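Local coordinates for uncharacterized protein (Clostridium leptum, PDB 4PW1) that is of unknown function but folds, in a DUF6836-family architecture, as a large antiparallel beta sheet surrounded by alpha-helices, at residues G130-D135 / E243-F248; E206-S211 / M234-S239. One frame throughout, in Å; residues are numbered along the deposited sequence.

Contact 1 (G130-D135 / E243-F248); sequences GKLQED and ERFVGF
Leu132, on helix 122-141, meets Phe245, on strand 244-251, through a single apolar touch: Leu132 CD1 lies 3.6 Å from Phe245 CZ and 4.1 Å from Phe245 CE1. The methyl therefore sits at the far end of the ring, approaching it obliquely. Phe245 keeps CG beside its backbone N and anti to its carbonyl carbon (chi1 -68°), which carries the ring out from the strand until CZ reaches the helix. The ring also makes edge-to-face pairs with Phe174 of helix 173-190 and Tyr238 of the neighbouring strand, which would limit its freedom to move, and Leu132 itself also packs on Tyr238 and Phe174.

The polar part is looser. In the Lys131 conformer described, one of two modelled, Lys131 CG is 4.4 Å from Glu243 OE2, and Lys131 NZ stands 5.5 Å from that same Glu243 OE2, too far for a salt bridge. In this conformer the amino group is turned to its own helix instead: one turn on, Asp135 accepts hydrogen bonds from it through both carboxylate oxygens on their syn sides, a salt bridge with Lys131 NZ 3.0 Å from Asp135 OD1 and 3.1 Å from Asp135 OD2. Asp135 OD2 also accepts a hydrogen bond from Ala173 N, so the carboxylate ties helix 122-141 to the start of helix 173-190.

Glu243, with phi 54°, shares a G1 beta bulge with Arg244, both facing Ser239; the end of its exposed side chain comes nearer to Lys131 than its root does.

The interface is small, 116 Å² in all. Its one close approach, Leu132 to Phe245, implies apolar packing at a buried aromatic cluster, while the Lys131-Glu243 attraction is probably weak and partly screened by solvent.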
ATOM      1  N   GLY B 130      -0.526 -17.904 -13.678  1.00 27.73           N
ATOM      2  CA  GLY B 130      -1.119 -19.169 -14.122  1.00 28.13           C
ATOM      3  C   GLY B 130      -0.686 -20.375 -13.275  1.00 28.67           C
ATOM      4  O   GLY B 130      -1.505 -21.184 -12.874  1.00 25.97           O
ATOM      5  N   LYS B 131       0.599 -20.512 -13.003  1.00 29.62           N
ATOM      6  CA  LYS B 131       1.083 -21.629 -12.191  0.50 30.47           C
ATOM      7  C   LYS B 131       0.446 -21.558 -10.784  1.00 30.37           C
ATOM      8  O   LYS B 131      -0.023 -22.577 -10.228  1.00 29.03           O
ATOM      9  CB  LYS B 131       2.627 -21.635 -12.158  0.50 30.60           C
ATOM     10  CG  LYS B 131       3.296 -22.774 -11.366  0.50 29.82           C
ATOM     11  CD  LYS B 131       2.980 -24.186 -11.898  0.50 30.27           C
ATOM     12  CE  LYS B 131       3.878 -25.260 -11.271  0.50 27.77           C
ATOM     13  NZ  LYS B 131       4.070 -25.068  -9.790  0.50 25.19           N
ATOM     14  N   LEU B 132       0.414 -20.362 -10.222  1.00 29.18           N
ATOM     15  CA  LEU B 132      -0.134 -20.143  -8.896  1.00 28.88           C
ATOM     16  C   LEU B 132      -1.583 -20.550  -8.823  1.00 30.07           C
ATOM     17  O   LEU B 132      -2.000 -21.264  -7.896  1.00 29.62           O
ATOM     18  CB  LEU B 132       0.050 -18.675  -8.540  1.00 35.29           C
ATOM     19  CG  LEU B 132       0.279 -18.256  -7.113  1.00 38.04           C
ATOM     20  CD1 LEU B 132       1.228 -19.170  -6.362  1.00 37.05           C
ATOM     21  CD2 LEU B 132       0.772 -16.822  -7.149  1.00 39.12           C
ATOM     22  N   GLN B 133      -2.356 -20.168  -9.833  1.00 26.83           N
ATOM     23  CA  GLN B 133      -3.757 -20.572  -9.910  1.00 31.66           C
ATOM     24  C   GLN B 133      -3.921 -22.089  -9.954  1.00 32.22           C
ATOM     25  O   GLN B 133      -4.789 -22.638  -9.290  1.00 30.60           O
ATOM     26  CB  GLN B 133      -4.420 -19.930 -11.138  1.00 36.05           C
ATOM     27  CG  GLN B 133      -5.918 -20.166 -11.324  1.00 42.63           C
ATOM     28  CD  GLN B 133      -6.775 -19.497 -10.236  1.00 60.24           C
ATOM     29  OE1 GLN B 133      -6.408 -18.461  -9.671  1.00 64.73           O
ATOM     30  NE2 GLN B 133      -7.919 -20.100  -9.936  1.00 62.97           N
ATOM     31  N   GLU B 134      -3.091 -22.737 -10.763  1.00 31.02           N
ATOM     32  CA  GLU B 134      -3.101 -24.184 -10.911  0.50 32.71           C
ATOM     33  C   GLU B 134      -2.721 -24.848  -9.582  1.00 29.47           C
ATOM     34  O   GLU B 134      -3.357 -25.789  -9.157  1.00 26.80           O
ATOM     35  CB  GLU B 134      -2.143 -24.630 -12.053  0.50 34.91           C
ATOM     36  CG  GLU B 134      -2.668 -24.379 -13.470  0.50 38.69           C
ATOM     37  CD  GLU B 134      -1.585 -24.405 -14.563  0.50 42.47           C
ATOM     38  OE1 GLU B 134      -0.389 -24.655 -14.275  0.50 40.57           O
ATOM     39  OE2 GLU B 134      -1.935 -24.167 -15.737  0.50 48.94           O
ATOM     40  N   ASP B 135      -1.677 -24.340  -8.931  1.00 27.80           N
ATOM     41  CA  ASP B 135      -1.225 -24.910  -7.652  1.00 26.87           C
ATOM     42  C   ASP B 135      -2.360 -24.777  -6.613  1.00 28.46           C
ATOM     43  O   ASP B 135      -2.589 -25.696  -5.799  1.00 29.28           O
ATOM     44  CB  ASP B 135       0.020 -24.186  -7.118  1.00 26.65           C
ATOM     45  CG  ASP B 135       1.318 -24.590  -7.824  1.00 28.21           C
ATOM     46  OD1 ASP B 135       1.302 -25.401  -8.736  1.00 28.85           O
ATOM     47  OD2 ASP B 135       2.375 -24.065  -7.446  1.00 33.83           O
ATOM     48  N   GLU B 243       9.739 -19.265  -8.321  1.00 22.48           N
ATOM     49  CA  GLU B 243       8.536 -20.094  -8.345  1.00 23.99           C
ATOM     50  C   GLU B 243       8.197 -20.677  -6.960  1.00 23.59           C
ATOM     51  O   GLU B 243       7.861 -21.846  -6.816  1.00 23.89           O
ATOM     52  CB  GLU B 243       8.661 -21.181  -9.402  1.00 28.30           C
ATOM     53  CG  GLU B 243       8.854 -20.589 -10.800  1.00 34.56           C
ATOM     54  CD  GLU B 243       8.527 -21.597 -11.891  1.00 42.63           C
ATOM     55  OE1 GLU B 243       9.362 -22.477 -12.140  1.00 48.28           O
ATOM     56  OE2 GLU B 243       7.406 -21.546 -12.438  1.00 54.56           O
ATOM     57  N   ARG B 244       8.247 -19.823  -5.952  1.00 19.60           N
ATOM     58  CA  ARG B 244       7.821 -20.222  -4.637  1.00 21.06           C
ATOM     59  C   ARG B 244       7.472 -19.014  -3.793  1.00 17.98           C
ATOM     60  O   ARG B 244       7.799 -17.867  -4.151  1.00 18.23           O
ATOM     61  CB  ARG B 244       8.924 -21.016  -3.946  1.00 24.78           C
ATOM     62  CG  ARG B 244      10.212 -20.259  -3.775  1.00 24.60           C
ATOM     63  CD  ARG B 244      10.856 -20.730  -2.489  1.00 28.99           C
ATOM     64  NE  ARG B 244      12.075 -20.020  -2.225  1.00 32.02           N
ATOM     65  CZ  ARG B 244      12.647 -19.903  -1.022  1.00 38.99           C
ATOM     66  NH1 ARG B 244      12.115 -20.477   0.056  1.00 38.82           N
ATOM     67  NH2 ARG B 244      13.763 -19.180  -0.904  1.00 36.35           N
ATOM     68  N   PHE B 245       6.793 -19.276  -2.690  1.00 17.16           N
ATOM     69  CA  PHE B 245       6.532 -18.261  -1.705  1.00 17.96           C
ATOM     70  C   PHE B 245       7.788 -17.917  -0.910  1.00 20.37           C
ATOM     71  O   PHE B 245       8.489 -18.800  -0.408  1.00 19.28           O
ATOM     72  CB  PHE B 245       5.376 -18.679  -0.816  1.00 20.04           C
ATOM     73  CG  PHE B 245       4.054 -18.728  -1.530  1.00 20.57           C
ATOM     74  CD1 PHE B 245       3.506 -17.571  -2.081  1.00 19.11           C
ATOM     75  CD2 PHE B 245       3.331 -19.904  -1.615  1.00 20.73           C
ATOM     76  CE1 PHE B 245       2.273 -17.619  -2.720  1.00 19.83           C
ATOM     77  CE2 PHE B 245       2.119 -19.957  -2.255  1.00 22.12           C
ATOM     78  CZ  PHE B 245       1.579 -18.819  -2.834  1.00 18.36           C
ATOM     79  N   VAL B 246       8.136 -16.628  -0.876  1.00 17.26           N
ATOM     80  CA  VAL B 246       9.316 -16.187  -0.154  1.00 15.69           C
ATOM     81  C   VAL B 246       8.975 -15.417   1.112  1.00 15.47           C
ATOM     82  O   VAL B 246       9.849 -14.918   1.792  1.00 17.44           O
ATOM     83  CB  VAL B 246      10.275 -15.378  -1.050  1.00 15.97           C
ATOM     84  CG1 VAL B 246      10.782 -16.256  -2.186  1.00 18.62           C
ATOM     85  CG2 VAL B 246       9.576 -14.145  -1.596  1.00 15.56           C
ATOM     86  N   GLY B 247       7.702 -15.315   1.421  1.00 17.69           N
ATOM     87  CA  GLY B 247       7.259 -14.628   2.611  1.00 18.56           C
ATOM     88  C   GLY B 247       5.774 -14.620   2.797  1.00 16.30           C
ATOM     89  O   GLY B 247       5.029 -15.097   1.943  1.00 19.57           O
ATOM     90  N   PHE B 248       5.340 -14.057   3.920  1.00 15.64           N
ATOM     91  CA  PHE B 248       3.960 -13.872   4.212  1.00 16.05           C
ATOM     92  C   PHE B 248       3.754 -12.791   5.249  1.00 15.50           C
ATOM     93  O   PHE B 248       4.672 -12.410   5.949  1.00 15.36           O
ATOM     94  CB  PHE B 248       3.287 -15.162   4.729  1.00 17.70           C
ATOM     95  CG  PHE B 248       3.643 -15.496   6.154  1.00 20.50           C
ATOM     96  CD1 PHE B 248       4.811 -16.172   6.452  1.00 18.87           C
ATOM     97  CD2 PHE B 248       2.806 -15.131   7.207  1.00 22.04           C
ATOM     98  CE1 PHE B 248       5.146 -16.464   7.776  1.00 20.27           C
ATOM     99  CE2 PHE B 248       3.152 -15.403   8.532  1.00 19.45           C
ATOM    100  CZ  PHE B 248       4.335 -16.073   8.808  1.00 19.69           C
TER

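Contact 2 (E206-S211 / M234-S239); sequences ELVLKS and MVLIYS
The selenomethionine at Met234 ends in a methyl that fits against two successive residues of helix 198-210: Met234 CE is 3.6 Å from Val208 CG2 and 3.7 Å from Leu207 CB. A bend at the last torsion (chi3 77°), after two extended ones, turns this methyl toward the helix. Leu207 also reaches back along the side chain, its CD1 being 3.8 Å from Met234 CB, so that the leucine meets both the root and the end of the selenomethionine. Leu207, Val208 and Met234, all buried, form the close-packed part.

Packing thins toward Leu236, also buried, two residues along the same face of the strand. There Val208 CG2 and Leu236 CD1 approach to 4.0 Å, with the two side chains crossing at about a right angle. Val208 CG2 thus spans both strand residues, lying beside its own backbone N while CG1 is anti to it (chi1 177°). On the outer side of the helix Lys210 is exposed and Glu206 points away from the strand; the glutamate hydrogen-bonds Tyr202 within its own helix.

The short helical and strand segments run almost perpendicular, at 92°, with their axes 10.1 Å apart, consistent with a contact limited to Met234 and Leu236 at the N-terminal end of the strand segment. Helix 173-190 packs alongside, its Phe174 and Phe178 against Val208 and its Phe177 against Leu236. Helix 122-141 adds Phe139 against Val208, and its Trp136 NE1 hydrogen-bonds Val208 O. Beneath these helices, strand 233-239 pairs antiparallel with strands 221-227 and 244-251.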
ATOM      1  N   GLU B 206      -6.378 -22.434   6.627  1.00 22.69           N
ATOM      2  CA  GLU B 206      -7.795 -22.198   6.450  1.00 24.56           C
ATOM      3  C   GLU B 206      -8.079 -20.976   5.536  1.00 23.63           C
ATOM      4  O   GLU B 206      -9.020 -20.993   4.741  1.00 23.71           O
ATOM      5  CB  GLU B 206      -8.501 -21.995   7.788  1.00 29.37           C
ATOM      6  CG  GLU B 206     -10.015 -21.894   7.673  1.00 31.11           C
ATOM      7  CD  GLU B 206     -10.660 -21.478   8.972  1.00 40.04           C
ATOM      8  OE1 GLU B 206     -10.397 -20.319   9.325  1.00 40.88           O
ATOM      9  OE2 GLU B 206     -11.387 -22.287   9.654  1.00 42.76           O
ATOM     10  N   LEU B 207      -7.292 -19.924   5.661  1.00 21.21           N
ATOM     11  CA  LEU B 207      -7.485 -18.796   4.775  1.00 22.77           C
ATOM     12  C   LEU B 207      -7.284 -19.159   3.321  1.00 22.19           C
ATOM     13  O   LEU B 207      -8.125 -18.806   2.458  1.00 24.11           O
ATOM     14  CB  LEU B 207      -6.526 -17.689   5.096  1.00 24.93           C
ATOM     15  CG  LEU B 207      -6.961 -16.887   6.297  1.00 29.14           C
ATOM     16  CD1 LEU B 207      -5.771 -16.057   6.749  1.00 35.00           C
ATOM     17  CD2 LEU B 207      -8.183 -16.051   5.968  1.00 28.86           C
ATOM     18  N   VAL B 208      -6.227 -19.908   3.032  1.00 20.44           N
ATOM     19  CA  VAL B 208      -5.992 -20.287   1.650  1.00 21.74           C
ATOM     20  C   VAL B 208      -7.107 -21.225   1.158  1.00 24.11           C
ATOM     21  O   VAL B 208      -7.515 -21.202  -0.019  1.00 23.14           O
ATOM     22  CB  VAL B 208      -4.601 -20.912   1.468  1.00 22.23           C
ATOM     23  CG1 VAL B 208      -4.392 -21.383   0.036  1.00 23.33           C
ATOM     24  CG2 VAL B 208      -3.555 -19.905   1.806  1.00 25.05           C
ATOM     25  N   LEU B 209      -7.621 -22.056   2.058  1.00 23.99           N
ATOM     26  CA  LEU B 209      -8.612 -23.035   1.658  1.00 24.60           C
ATOM     27  C   LEU B 209      -9.959 -22.400   1.413  1.00 26.61           C
ATOM     28  O   LEU B 209     -10.679 -22.812   0.508  1.00 24.50           O
ATOM     29  CB  LEU B 209      -8.766 -24.078   2.769  1.00 26.98           C
ATOM     30  CG  LEU B 209      -9.758 -25.190   2.566  1.00 31.87           C
ATOM     31  CD1 LEU B 209      -9.353 -26.071   1.407  1.00 34.99           C
ATOM     32  CD2 LEU B 209      -9.871 -26.021   3.845  1.00 37.58           C
ATOM     33  N   LYS B 210     -10.320 -21.414   2.229  1.00 25.70           N
ATOM     34  CA  LYS B 210     -11.711 -20.948   2.240  1.00 27.97           C
ATOM     35  C   LYS B 210     -11.904 -19.576   1.647  1.00 29.36           C
ATOM     36  O   LYS B 210     -13.028 -19.161   1.434  1.00 27.15           O
ATOM     37  CB  LYS B 210     -12.257 -20.961   3.661  1.00 28.75           C
ATOM     38  CG  LYS B 210     -12.265 -22.390   4.215  1.00 31.95           C
ATOM     39  CD  LYS B 210     -13.077 -22.574   5.474  1.00 37.84           C
ATOM     40  CE  LYS B 210     -13.201 -24.072   5.749  1.00 45.24           C
ATOM     41  NZ  LYS B 210     -13.791 -24.404   7.063  1.00 49.76           N
ATOM     42  N   SER B 211     -10.837 -18.847   1.389  1.00 26.46           N
ATOM     43  CA  SER B 211     -11.028 -17.516   0.847  1.00 26.93           C
ATOM     44  C   SER B 211     -10.888 -17.552  -0.668  1.00 29.07           C
ATOM     45  O   SER B 211     -10.194 -18.396  -1.245  1.00 27.40           O
ATOM     46  CB  SER B 211     -10.001 -16.543   1.439  1.00 30.16           C
ATOM     47  OG  SER B 211     -10.054 -15.276   0.752  1.00 32.47           O
HETATM   48  N   MSE B 234      -4.419 -12.281   4.993  1.00 21.18           N
HETATM   49  CA  MSE B 234      -3.050 -12.655   4.776  1.00 20.32           C
HETATM   50  C   MSE B 234      -2.625 -12.363   3.383  1.00 19.42           C
HETATM   51  O   MSE B 234      -3.446 -12.287   2.467  1.00 23.29           O
HETATM   52  CB  MSE B 234      -2.932 -14.120   5.172  1.00 22.33           C
HETATM   53  CG  MSE B 234      -1.763 -14.777   4.494  1.00 34.38           C
HETATM   54 SE   MSE B 234      -1.580 -16.647   5.129  0.75 30.26          SE
HETATM   55  CE  MSE B 234      -2.980 -17.127   4.069  1.00 20.16           C
ATOM     56  N   VAL B 235      -1.320 -12.160   3.224  1.00 17.41           N
ATOM     57  CA  VAL B 235      -0.689 -12.083   1.936  1.00 17.60           C
ATOM     58  C   VAL B 235       0.454 -13.059   1.900  1.00 19.17           C
ATOM     59  O   VAL B 235       1.248 -13.138   2.837  1.00 18.78           O
ATOM     60  CB  VAL B 235      -0.152 -10.664   1.678  1.00 18.39           C
ATOM     61  CG1 VAL B 235       0.551 -10.612   0.353  1.00 21.06           C
ATOM     62  CG2 VAL B 235      -1.266  -9.670   1.730  1.00 22.44           C
ATOM     63  N   LEU B 236       0.462 -13.889   0.864  1.00 20.46           N
ATOM     64  CA  LEU B 236       1.598 -14.737   0.560  1.00 18.56           C
ATOM     65  C   LEU B 236       2.397 -14.063  -0.543  1.00 18.53           C
ATOM     66  O   LEU B 236       1.840 -13.670  -1.535  1.00 21.73           O
ATOM     67  CB  LEU B 236       1.120 -16.111   0.110  1.00 20.78           C
ATOM     68  CG  LEU B 236       0.480 -16.944   1.203  1.00 26.29           C
ATOM     69  CD1 LEU B 236      -0.128 -18.218   0.621  1.00 27.60           C
ATOM     70  CD2 LEU B 236       1.528 -17.310   2.246  1.00 31.89           C
ATOM     71  N   ILE B 237       3.707 -13.935  -0.350  1.00 18.40           N
ATOM     72  CA  ILE B 237       4.577 -13.227  -1.264  1.00 18.30           C
ATOM     73  C   ILE B 237       5.293 -14.211  -2.157  1.00 17.58           C
ATOM     74  O   ILE B 237       6.159 -14.980  -1.688  1.00 17.59           O
ATOM     75  CB  ILE B 237       5.641 -12.406  -0.489  1.00 17.78           C
ATOM     76  CG1 ILE B 237       4.948 -11.461   0.484  1.00 18.24           C
ATOM     77  CG2 ILE B 237       6.567 -11.665  -1.439  1.00 17.93           C
ATOM     78  CD1 ILE B 237       5.918 -10.800   1.432  1.00 19.21           C
ATOM     79  N   TYR B 238       4.892 -14.222  -3.423  1.00 16.05           N
ATOM     80  CA  TYR B 238       5.387 -15.182  -4.398  1.00 18.30           C
ATOM     81  C   TYR B 238       6.433 -14.560  -5.300  1.00 18.43           C
ATOM     82  O   TYR B 238       6.201 -13.477  -5.862  1.00 19.70           O
ATOM     83  CB  TYR B 238       4.232 -15.709  -5.226  1.00 18.22           C
ATOM     84  CG  TYR B 238       4.572 -16.837  -6.177  1.00 20.52           C
ATOM     85  CD1 TYR B 238       4.709 -18.150  -5.711  1.00 22.06           C
ATOM     86  CD2 TYR B 238       4.673 -16.619  -7.550  1.00 21.20           C
ATOM     87  CE1 TYR B 238       4.952 -19.190  -6.574  1.00 22.25           C
ATOM     88  CE2 TYR B 238       4.926 -17.670  -8.422  1.00 24.21           C
ATOM     89  CZ  TYR B 238       5.072 -18.950  -7.922  1.00 24.25           C
ATOM     90  OH  TYR B 238       5.300 -20.006  -8.767  1.00 22.94           O
ATOM     91  N   SER B 239       7.562 -15.253  -5.435  1.00 19.67           N
ATOM     92  CA  SER B 239       8.578 -14.902  -6.407  1.00 19.63           C
ATOM     93  C   SER B 239       8.350 -15.665  -7.735  1.00 22.98           C
ATOM     94  O   SER B 239       8.398 -16.903  -7.762  1.00 20.84           O
ATOM     95  CB  SER B 239       9.953 -15.240  -5.890  1.00 21.37           C
ATOM     96  OG  SER B 239      10.870 -15.206  -6.954  1.00 21.36           O
TER

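Contacts 1 and 2 are helix-to-sheet packings on adjacent antiparallel strands, 244-251 and 233-239, and their centres lie 10 Å apart. Two probable backbone hydrogen bonds join the strands at a classic beta bulge, where Val246 and Gly247 both face Ile237: Val246 N to Ile237 O is 2.7 Å and Gly247 O to Ile237 N is 2.9 Å. Side chains continue the connection, with Glu243 CA 3.3 Å from Tyr238 OH. Phe174 of helix 173-190 is common to both contacts. Their apolar parts adjoin through Phe245 and Leu236, CE1 of the former being 3.4 Å from CB of the latter. With the function unknown, neither contact can be assigned to an active site.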